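Long-range contacts in PLP-Dependent L-Arginine Hydroxylase MppP (Streptomyces wadayamensis, PDB 6C9B), which uses pyridoxal 5'-phosphate to oxidise L-arginine, giving 4-hydroxy-2-ketoarginine and 2-ketoarginine as products: residues B[47-52]-B[255-260]; B[106-111]-B[125-130]; B[307-312]-B[350-355]. One frame throughout, in Å; residues are numbered along the deposited sequence.

Contact 1 (B[47-52]-B[255-260])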
loop_
_atom_site.group_PDB
_atom_site.type_symbol
_atom_site.label_atom_id
_atom_site.label_comp_id
_atom_site.label_asym_id
_atom_site.label_seq_id
_atom_site.Cartn_x
_atom_site.Cartn_y
_atom_site.Cartn_z
ATOM N N VAL B 47 7.929 -14.857 -18.318
ATOM C CA VAL B 47 9.380 -14.680 -18.402
ATOM C C VAL B 47 9.853 -13.664 -17.364
ATOM O O VAL B 47 10.890 -13.842 -16.704
ATOM C CB VAL B 47 9.774 -14.236 -19.821
ATOM C CG1 VAL B 47 11.285 -14.011 -19.917
ATOM C CG2 VAL B 47 9.310 -15.256 -20.848
ATOM N N LEU B 48 9.116 -12.568 -17.228
ATOM C CA LEU B 48 9.438 -11.584 -16.208
ATOM C C LEU B 48 9.313 -12.172 -14.809
ATOM O O LEU B 48 10.073 -11.798 -13.906
ATOM C CB LEU B 48 8.526 -10.369 -16.356
ATOM C CG LEU B 48 8.669 -9.585 -17.668
ATOM C CD1 LEU B 48 7.580 -8.535 -17.760
ATOM C CD2 LEU B 48 10.030 -8.913 -17.757
ATOM N N TRP B 49 8.354 -13.080 -14.605
ATOM C CA TRP B 49 8.235 -13.756 -13.312
ATOM C C TRP B 49 9.491 -14.569 -13.010
ATOM O O TRP B 49 10.093 -14.451 -11.935
ATOM C CB TRP B 49 7.004 -14.656 -13.309
ATOM C CG TRP B 49 6.674 -15.215 -11.939
ATOM C CD1 TRP B 49 7.408 -16.131 -11.245
ATOM C CD2 TRP B 49 5.545 -14.897 -11.108
ATOM N NE1 TRP B 49 6.815 -16.403 -10.045
ATOM C CE2 TRP B 49 5.678 -15.650 -9.925
ATOM C CE3 TRP B 49 4.442 -14.050 -11.239
ATOM C CZ2 TRP B 49 4.745 -15.587 -8.887
ATOM C CZ3 TRP B 49 3.528 -13.978 -10.190
ATOM C CH2 TRP B 49 3.679 -14.751 -9.047
ATOM N N ALA B 50 9.913 -15.388 -13.969
ATOM C CA ALA B 50 11.134 -16.164 -13.795
ATOM C C ALA B 50 12.340 -15.267 -13.550
ATOM O O ALA B 50 13.190 -15.581 -12.706
ATOM C CB ALA B 50 11.345 -17.045 -15.026
ATOM N N GLU B 51 12.446 -14.150 -14.284
ATOM C CA GLU B 51 13.529 -13.198 -14.038
ATOM C C GLU B 51 13.494 -12.689 -12.595
ATOM O O GLU B 51 14.525 -12.633 -11.909
ATOM C CB GLU B 51 13.440 -12.016 -15.009
ATOM C CG GLU B 51 14.571 -10.995 -14.802
ATOM C CD GLU B 51 14.403 -9.706 -15.582
ATOM O OE1 GLU B 51 13.475 -9.603 -16.411
ATOM O OE2 GLU B 51 15.202 -8.775 -15.338
ATOM N N SER B 52 12.301 -12.323 -12.126
ATOM C CA SER B 52 12.120 -11.822 -10.765
ATOM C C SER B 52 12.451 -12.863 -9.693
ATOM O O SER B 52 12.865 -12.497 -8.585
ATOM C CB SER B 52 10.681 -11.353 -10.601
ATOM O OG SER B 52 10.417 -10.271 -11.460
ATOM N N SER B 255 7.122 -5.555 -5.114
ATOM C CA SER B 255 7.340 -6.803 -5.826
ATOM C C SER B 255 8.360 -6.606 -6.940
ATOM O O SER B 255 8.241 -5.651 -7.725
ATOM C CB SER B 255 6.030 -7.297 -6.426
ATOM O OG SER B 255 6.269 -8.348 -7.360
ATOM N N PRO B 256 9.329 -7.520 -7.097
ATOM C CA PRO B 256 10.215 -7.433 -8.263
ATOM C C PRO B 256 9.470 -7.501 -9.580
ATOM O O PRO B 256 9.935 -6.923 -10.572
ATOM C CB PRO B 256 11.159 -8.634 -8.085
ATOM C CG PRO B 256 10.457 -9.564 -7.198
ATOM C CD PRO B 256 9.646 -8.684 -6.261
ATOM N N LEU B 257 8.330 -8.200 -9.630
ATOM C CA LEU B 257 7.588 -8.279 -10.884
ATOM C C LEU B 257 7.038 -6.916 -11.279
ATOM O O LEU B 257 7.020 -6.566 -12.465
ATOM C CB LEU B 257 6.447 -9.290 -10.773
ATOM C CG LEU B 257 5.722 -9.537 -12.107
ATOM C CD1 LEU B 257 6.593 -10.347 -13.035
ATOM C CD2 LEU B 257 4.401 -10.261 -11.907
ATOM N N ILE B 258 6.565 -6.136 -10.301
ATOM C CA ILE B 258 6.071 -4.800 -10.605
ATOM C C ILE B 258 7.209 -3.902 -11.060
ATOM O O ILE B 258 7.060 -3.128 -12.011
ATOM C CB ILE B 258 5.323 -4.229 -9.388
ATOM C CG1 ILE B 258 4.052 -5.015 -9.164
ATOM C CG2 ILE B 258 5.038 -2.730 -9.557
ATOM C CD1 ILE B 258 3.309 -4.634 -7.901
ATOM N N LEU B 259 8.376 -4.019 -10.428
ATOM C CA LEU B 259 9.517 -3.222 -10.860
ATOM C C LEU B 259 9.953 -3.616 -12.265
ATOM O O LEU B 259 10.289 -2.759 -13.094
ATOM C CB LEU B 259 10.659 -3.403 -9.866
ATOM C CG LEU B 259 10.403 -2.833 -8.472
ATOM C CD1 LEU B 259 11.404 -3.373 -7.490
ATOM C CD2 LEU B 259 10.424 -1.318 -8.527
ATOM N N ALA B 260 9.933 -4.916 -12.554
ATOM C CA ALA B 260 10.228 -5.364 -13.915
ATOM C C ALA B 260 9.214 -4.796 -14.900
ATOM O O ALA B 260 9.575 -4.347 -15.992
ATOM C CB ALA B 260 10.240 -6.889 -13.977
#
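Leu257 is the bump of this contact, and the hollow that receives it is lined by Leu48, Trp49 and Ser52 of helix 45-54. Its CG stands anti to the backbone N (chi1 -174°), and the two methyls beyond it divide the work. CD1 presses on the backbone of the partner helix, 3.6 Å from Trp49 N and close to the carbonyl carbon of Leu48, with Leu48 CB beside it at 3.8 Å. CD2 turns instead to the indole and meets Trp49 CE3 at 3.8 Å, the two side chains crossing at about a right angle.

The second fit joins smaller shapes. Ser52 CB rests against the ring of Pro256, CB to CB 3.7 Å, while one turn further along Leu48 CD2 lies more loosely against Ala260 CB, at 4.3 Å. This is an oblique helix pair, the segment axes 9.0 Å apart at closest and their directions 124° apart, and it meets the long helix 256-291 at its very first turn. Ser255 is the N-cap there, its OG accepting from Leu257 N at 3.1 Å. Ser52 OG also comes near that amide but at a poor angle for bonding; it donates back into its own helix, to Leu48 O at 2.9 Å, and this bond fixes the hydroxyl beside the Pro256-Leu257 peptide. The same carbonyl accepts from Ser52 N, the two donors arriving from opposite faces of its plane.

At the border of the patch Glu51 forms salt bridges with Arg55 and Arg263. The second subunit closes another flank: its Leu226 packs on Trp49 and Ser52 and accepts a hydrogen bond from Ser255 OG through its carbonyl, while Leu228 of that subunit touches Leu257.

Contact 2 (B[106-111]-B[125-130])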
loop_
_atom_site.group_PDB
_atom_site.type_symbol
_atom_site.label_atom_id
_atom_site.label_comp_id
_atom_site.label_asym_id
_atom_site.label_seq_id
_atom_site.Cartn_x
_atom_site.Cartn_y
_atom_site.Cartn_z
ATOM N N ASP B 106 4.621 21.602 12.177
ATOM C CA ASP B 106 3.250 21.866 12.605
ATOM C C ASP B 106 2.326 22.248 11.439
ATOM O O ASP B 106 1.143 21.887 11.459
ATOM C CB ASP B 106 3.226 22.998 13.646
ATOM C CG ASP B 106 3.798 22.568 14.984
ATOM O OD1 ASP B 106 3.576 21.405 15.366
ATOM O OD2 ASP B 106 4.461 23.399 15.640
ATOM N N ARG B 107 2.823 22.992 10.440
ATOM C CA ARG B 107 1.980 23.562 9.382
ATOM C C ARG B 107 2.637 23.351 8.020
ATOM O O ARG B 107 3.868 23.400 7.891
ATOM C CB ARG B 107 1.733 25.068 9.621
ATOM C CG ARG B 107 1.350 25.428 11.049
ATOM C CD ARG B 107 0.404 26.641 11.119
ATOM N NE ARG B 107 0.837 27.746 10.277
ATOM C CZ ARG B 107 0.027 28.661 9.752
ATOM N NH1 ARG B 107 0.532 29.632 9.003
ATOM N NH2 ARG B 107 -1.283 28.607 9.959
ATOM N N VAL B 108 1.807 23.121 6.998
ATOM C CA VAL B 108 2.263 22.873 5.631
ATOM C C VAL B 108 1.511 23.802 4.695
ATOM O O VAL B 108 0.285 23.905 4.783
ATOM C CB VAL B 108 2.023 21.402 5.223
ATOM C CG1 VAL B 108 2.422 21.118 3.796
ATOM C CG2 VAL B 108 2.744 20.475 6.168
ATOM N N ALA B 109 2.242 24.497 3.820
ATOM C CA ALA B 109 1.612 25.245 2.739
ATOM C C ALA B 109 1.378 24.277 1.587
ATOM O O ALA B 109 2.296 23.554 1.186
ATOM C CB ALA B 109 2.494 26.421 2.319
ATOM N N LEU B 110 0.128 24.207 1.102
ATOM C CA LEU B 110 -0.277 23.222 0.119
ATOM C C LEU B 110 -1.030 23.884 -1.025
ATOM O O LEU B 110 -1.910 24.723 -0.794
ATOM C CB LEU B 110 -1.172 22.154 0.750
ATOM C CG LEU B 110 -1.745 21.084 -0.158
ATOM C CD1 LEU B 110 -0.672 20.238 -0.812
ATOM C CD2 LEU B 110 -2.630 20.196 0.645
ATOM N N VAL B 111 -0.658 23.533 -2.255
ATOM C CA VAL B 111 -1.359 24.102 -3.410
ATOM C C VAL B 111 -2.844 23.742 -3.357
ATOM O O VAL B 111 -3.240 22.655 -2.920
ATOM C CB VAL B 111 -0.705 23.645 -4.726
ATOM C CG1 VAL B 111 -0.797 22.119 -4.910
ATOM C CG2 VAL B 111 -1.330 24.378 -5.901
ATOM N N ASN B 125 -2.576 13.186 9.815
ATOM C CA ASN B 125 -1.380 13.019 10.620
ATOM C C ASN B 125 -1.070 14.250 11.459
ATOM O O ASN B 125 0.033 14.348 12.007
ATOM C CB ASN B 125 -0.220 12.677 9.701
ATOM C CG ASN B 125 -0.247 11.225 9.283
ATOM O OD1 ASN B 125 0.132 10.365 10.074
ATOM N ND2 ASN B 125 -0.728 10.946 8.099
ATOM N N GLY B 126 -2.017 15.163 11.599
ATOM C CA GLY B 126 -1.871 16.273 12.529
ATOM C C GLY B 126 -1.240 17.527 11.988
ATOM O O GLY B 126 -0.880 18.408 12.786
ATOM N N LEU B 127 -1.086 17.653 10.674
ATOM C CA LEU B 127 -0.523 18.850 10.078
ATOM C C LEU B 127 -1.615 19.882 9.788
ATOM O O LEU B 127 -2.659 19.565 9.203
ATOM C CB LEU B 127 0.254 18.478 8.816
ATOM C CG LEU B 127 1.434 17.583 9.223
ATOM C CD1 LEU B 127 1.956 16.692 8.162
ATOM C CD2 LEU B 127 2.571 18.427 9.887
ATOM N N ASP B 128 -1.361 21.125 10.184
ATOM C CA ASP B 128 -2.247 22.233 9.843
ATOM C C ASP B 128 -1.910 22.688 8.438
ATOM O O ASP B 128 -0.735 22.769 8.070
ATOM C CB ASP B 128 -2.065 23.380 10.829
ATOM C CG ASP B 128 -3.108 24.490 10.663
ATOM O OD1 ASP B 128 -4.239 24.210 10.212
ATOM O OD2 ASP B 128 -2.790 25.646 11.001
ATOM N N LEU B 129 -2.930 22.966 7.634
ATOM C CA LEU B 129 -2.708 23.272 6.231
ATOM C C LEU B 129 -2.993 24.738 5.932
ATOM O O LEU B 129 -3.999 25.296 6.389
ATOM C CB LEU B 129 -3.587 22.422 5.338
ATOM C CG LEU B 129 -3.372 20.934 5.457
ATOM C CD1 LEU B 129 -4.363 20.180 4.530
ATOM C CD2 LEU B 129 -1.937 20.603 5.122
ATOM N N VAL B 130 -2.113 25.345 5.146
ATOM C CA VAL B 130 -2.303 26.708 4.657
ATOM C C VAL B 130 -2.467 26.619 3.145
ATOM O O VAL B 130 -1.525 26.205 2.461
ATOM C CB VAL B 130 -1.119 27.622 5.011
ATOM C CG1 VAL B 130 -1.431 29.035 4.550
ATOM C CG2 VAL B 130 -0.834 27.582 6.477
HETATM O O HOH W 1 -0.168 21.048 13.668
#
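Arg107 and Asp128 pair as parallel neighbours, as do Val108 with Leu129 and Ala109 with Val130, and backbone bonds carry most of the contact. Asp128 N donates to Asp106 O, Val108 N to Asp128 O, Val130 N to Val108 O and Leu110 N to Val130 O, all at 2.8 to 2.9 Å. Three CA-H...O contacts, from Arg107, Leu129 and Ala109, lie among them. Where the strands begin, a water donates to both Asp106 O and Gly126 O, bridging the two segments just beyond the first bond.

Charge contributes more modestly. Arg107 and Asp128 lie side by side and point the same way, but the salt bridge from Arg107 NH2 to Asp128 OD2 is weak at 3.5 Å, and the guanidinium and carboxylate planes are turned 52° apart. Val130 CG2, on the same face of the sheet, lies over one face of the guanidinium toward its rim, 3.5 Å from Arg107 NH1; that nitrogen is held by Ser149 OG.

On the face that carries Val108 and Leu129 the contacts are apolar. Leu129 CG is anti to its carbonyl carbon (chi1 -60°); beyond it CD2 reaches Val108 CB at 4.0 Å and CD1 approaches Leu110 CD2. Leu127 CB touches Val108 CG2.

The whole is one beta-alpha-beta crossover: helix 116-124 joins the strands and ends in a Schellman motif with Gly126, at positive phi, as C-prime. Helix 116-124 packs on Leu110, Leu127 and Leu129, helix 90-101 adds Leu101 against Leu127, and strand 152-156 flanks strand 107-112 on the side away from 128-133, an outermost strand of the sheet within this chain.

Contact 3 (B[307-312]-B[350-355]). With EGV ((4S)-5-carbamimidamido-4-hydroxy-2-oxopentanoic acid), chain F.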
loop_
_atom_site.group_PDB
_atom_site.type_symbol
_atom_site.label_atom_id
_atom_site.label_comp_id
_atom_site.label_asym_id
_atom_site.label_seq_id
_atom_site.Cartn_x
_atom_site.Cartn_y
_atom_site.Cartn_z
ATOM N N SER B 307 -2.845 17.104 -19.071
ATOM C CA SER B 307 -2.964 15.966 -18.182
ATOM C C SER B 307 -4.115 15.059 -18.620
ATOM O O SER B 307 -4.920 15.386 -19.502
ATOM C CB SER B 307 -3.173 16.442 -16.751
ATOM O OG SER B 307 -4.550 16.636 -16.521
ATOM N N SER B 308 -4.198 13.912 -17.967
ATOM C CA SER B 308 -5.150 12.875 -18.338
ATOM C C SER B 308 -6.509 13.055 -17.691
ATOM O O SER B 308 -7.332 12.145 -17.747
ATOM C CB SER B 308 -4.616 11.496 -17.966
ATOM O OG SER B 308 -4.427 11.399 -16.551
ATOM N N VAL B 309 -6.755 14.194 -17.057
ATOM C CA VAL B 309 -8.072 14.520 -16.548
ATOM C C VAL B 309 -8.444 15.912 -17.050
ATOM O O VAL B 309 -7.585 16.732 -17.365
ATOM C CB VAL B 309 -8.131 14.438 -15.014
ATOM C CG1 VAL B 309 -7.800 13.024 -14.547
ATOM C CG2 VAL B 309 -7.141 15.458 -14.354
ATOM N N GLU B 310 -9.752 16.168 -17.120
ATOM C CA GLU B 310 -10.256 17.402 -17.718
ATOM C C GLU B 310 -11.390 17.963 -16.877
ATOM O O GLU B 310 -12.416 17.304 -16.698
ATOM C CB GLU B 310 -10.737 17.138 -19.158
ATOM C CG GLU B 310 -11.380 18.309 -19.865
ATOM C CD GLU B 310 -10.383 19.355 -20.371
ATOM O OE1 GLU B 310 -9.175 19.270 -20.061
ATOM O OE2 GLU B 310 -10.825 20.280 -21.074
ATOM N N ARG B 311 -11.246 19.211 -16.444
ATOM C CA ARG B 311 -12.322 19.921 -15.755
ATOM C C ARG B 311 -13.255 20.571 -16.762
ATOM O O ARG B 311 -12.822 21.121 -17.779
ATOM C CB ARG B 311 -11.771 21.007 -14.828
ATOM C CG ARG B 311 -10.899 20.483 -13.695
ATOM C CD ARG B 311 -10.751 21.542 -12.617
ATOM N NE ARG B 311 -10.008 22.706 -13.083
ATOM C CZ ARG B 311 -9.818 23.797 -12.345
ATOM N NH1 ARG B 311 -10.348 23.855 -11.138
ATOM N NH2 ARG B 311 -9.127 24.831 -12.815
ATOM N N VAL B 312 -14.546 20.517 -16.459
ATOM C CA VAL B 312 -15.575 21.180 -17.245
ATOM C C VAL B 312 -16.412 22.019 -16.283
ATOM O O VAL B 312 -16.831 21.527 -15.231
ATOM C CB VAL B 312 -16.447 20.166 -18.014
ATOM C CG1 VAL B 312 -17.118 19.230 -17.088
ATOM C CG2 VAL B 312 -17.476 20.897 -18.863
ATOM N N MET B 350 -18.152 22.708 -11.260
ATOM C CA MET B 350 -17.315 21.909 -12.142
ATOM C C MET B 350 -17.471 20.417 -11.867
ATOM O O MET B 350 -17.746 19.991 -10.736
ATOM C CB MET B 350 -15.855 22.290 -11.994
ATOM C CG MET B 350 -15.570 23.682 -12.500
ATOM S SD MET B 350 -13.824 24.096 -12.245
ATOM C CE MET B 350 -13.837 24.658 -10.540
ATOM N N VAL B 351 -17.283 19.621 -12.926
ATOM C CA VAL B 351 -17.014 18.192 -12.803
ATOM C C VAL B 351 -15.696 17.893 -13.498
ATOM O O VAL B 351 -15.220 18.657 -14.341
ATOM C CB VAL B 351 -18.122 17.293 -13.394
ATOM C CG1 VAL B 351 -19.440 17.548 -12.720
ATOM C CG2 VAL B 351 -18.252 17.514 -14.858
ATOM N N ARG B 352 -15.129 16.744 -13.165
ATOM C CA ARG B 352 -13.880 16.283 -13.759
ATOM C C ARG B 352 -14.144 15.003 -14.536
ATOM O O ARG B 352 -14.852 14.114 -14.057
ATOM C CB ARG B 352 -12.797 16.034 -12.693
ATOM C CG ARG B 352 -11.397 16.005 -13.265
ATOM C CD ARG B 352 -10.368 15.438 -12.275
ATOM N NE ARG B 352 -10.559 13.995 -12.104
ATOM C CZ ARG B 352 -9.711 13.190 -11.458
ATOM N NH1 ARG B 352 -9.970 11.897 -11.362
ATOM N NH2 ARG B 352 -8.601 13.671 -10.903
ATOM N N ILE B 353 -13.573 14.924 -15.738
ATOM C CA ILE B 353 -13.702 13.790 -16.653
ATOM C C ILE B 353 -12.341 13.127 -16.826
ATOM O O ILE B 353 -11.339 13.812 -17.067
ATOM C CB ILE B 353 -14.234 14.262 -18.017
ATOM C CG1 ILE B 353 -15.621 14.867 -17.852
ATOM C CG2 ILE B 353 -14.260 13.138 -19.038
ATOM C CD1 ILE B 353 -16.101 15.563 -19.120
ATOM N N ALA B 354 -12.310 11.799 -16.716
ATOM C CA ALA B 354 -11.099 11.019 -16.939
ATOM C C ALA B 354 -10.872 10.775 -18.422
ATOM O O ALA B 354 -11.772 10.318 -19.132
ATOM C CB ALA B 354 -11.199 9.664 -16.235
ATOM N N LEU B 355 -9.660 11.072 -18.887
ATOM C CA LEU B 355 -9.314 10.946 -20.298
ATOM C C LEU B 355 -8.535 9.670 -20.613
ATOM O O LEU B 355 -8.419 9.307 -21.792
ATOM C CB LEU B 355 -8.497 12.150 -20.749
ATOM C CG LEU B 355 -9.165 13.526 -20.632
ATOM C CD1 LEU B 355 -8.214 14.574 -21.177
ATOM C CD2 LEU B 355 -10.495 13.588 -21.381
HETATM C C10 EGV F . -7.579 10.518 -9.301
HETATM C C02 EGV F . -7.154 6.951 -5.752
HETATM C C03 EGV F . -6.641 7.473 -3.364
HETATM C C06 EGV F . -6.412 7.955 -6.612
HETATM C C07 EGV F . -7.471 8.882 -7.250
HETATM C C09 EGV F . -6.860 10.071 -8.037
HETATM N N01 EGV F . -7.554 7.495 -4.463
HETATM N N04 EGV F . -7.037 7.994 -2.108
HETATM N N05 EGV F . -5.422 7.004 -3.528
HETATM O O08 EGV F . -5.717 7.302 -7.595
HETATM O O11 EGV F . -7.005 11.337 -9.993
HETATM O O12 EGV F . -8.697 10.069 -9.620
HETATM O O13 EGV F . -5.839 10.649 -7.680
#
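Arg352 sets out with CG anti to its backbone N (chi1 -161°) and bends at chi3 (71°), while Val309, with CG1 beside its own N (chi1 -61°), brings that methyl over the centre of the guanidinium, 3.6 Å from Arg352 CZ. At the edge, Arg352 NH1 donates to EGV O12 at 2.8 Å and NH2 to EGV O11 at 3.0 Å, the carboxylate carbon lying in the guanidinium plane. Ala26 O is a second acceptor for NH1. The product's carboxylate is gripped here much as aminotransferases of this family hold a substrate carboxylate with an arginine. Arg352 lies opposite Arg311 as a non-hydrogen-bonded pair of the antiparallel strands 309-314 and 350-354, in a five-stranded mixed sheet. Beside it Glu310 and Ile353 form a hydrogen-bonded pair, N to O 2.8 Å in both directions; Val312 and Val351 form another, and Leu355 N reaches Ser308 O. Further along the Arg352 face, Met350 SD lies over the guanidinium of Arg311, 3.7 Å from NH1, and Asp302 holds Arg311 NE. On the reverse face Glu310 forms salt bridges with Arg285 and Arg289 of helix 256-291.

Overall arrangement
The three contacts illustrate how chemistry follows position. Contacts 1 and 3 are buried, while contact 2, at an outermost strand of the seven-stranded sheet, is only partly so. Contact 1 has no hydrogen bond across it and works by interlocking shape; contacts 2 and 3 are carried by backbone bonds, parallel in one and antiparallel in the other. No two share a strand, but helix 256-291 runs from contact 1 to the five-stranded sheet of contact 3. Contact 3 alone touches the ligand; contact 1 meets the second subunit most extensively, and contact 3 not at all. The three remain separate: even contacts 2 and 3 are about 10 Å apart at their nearest atoms.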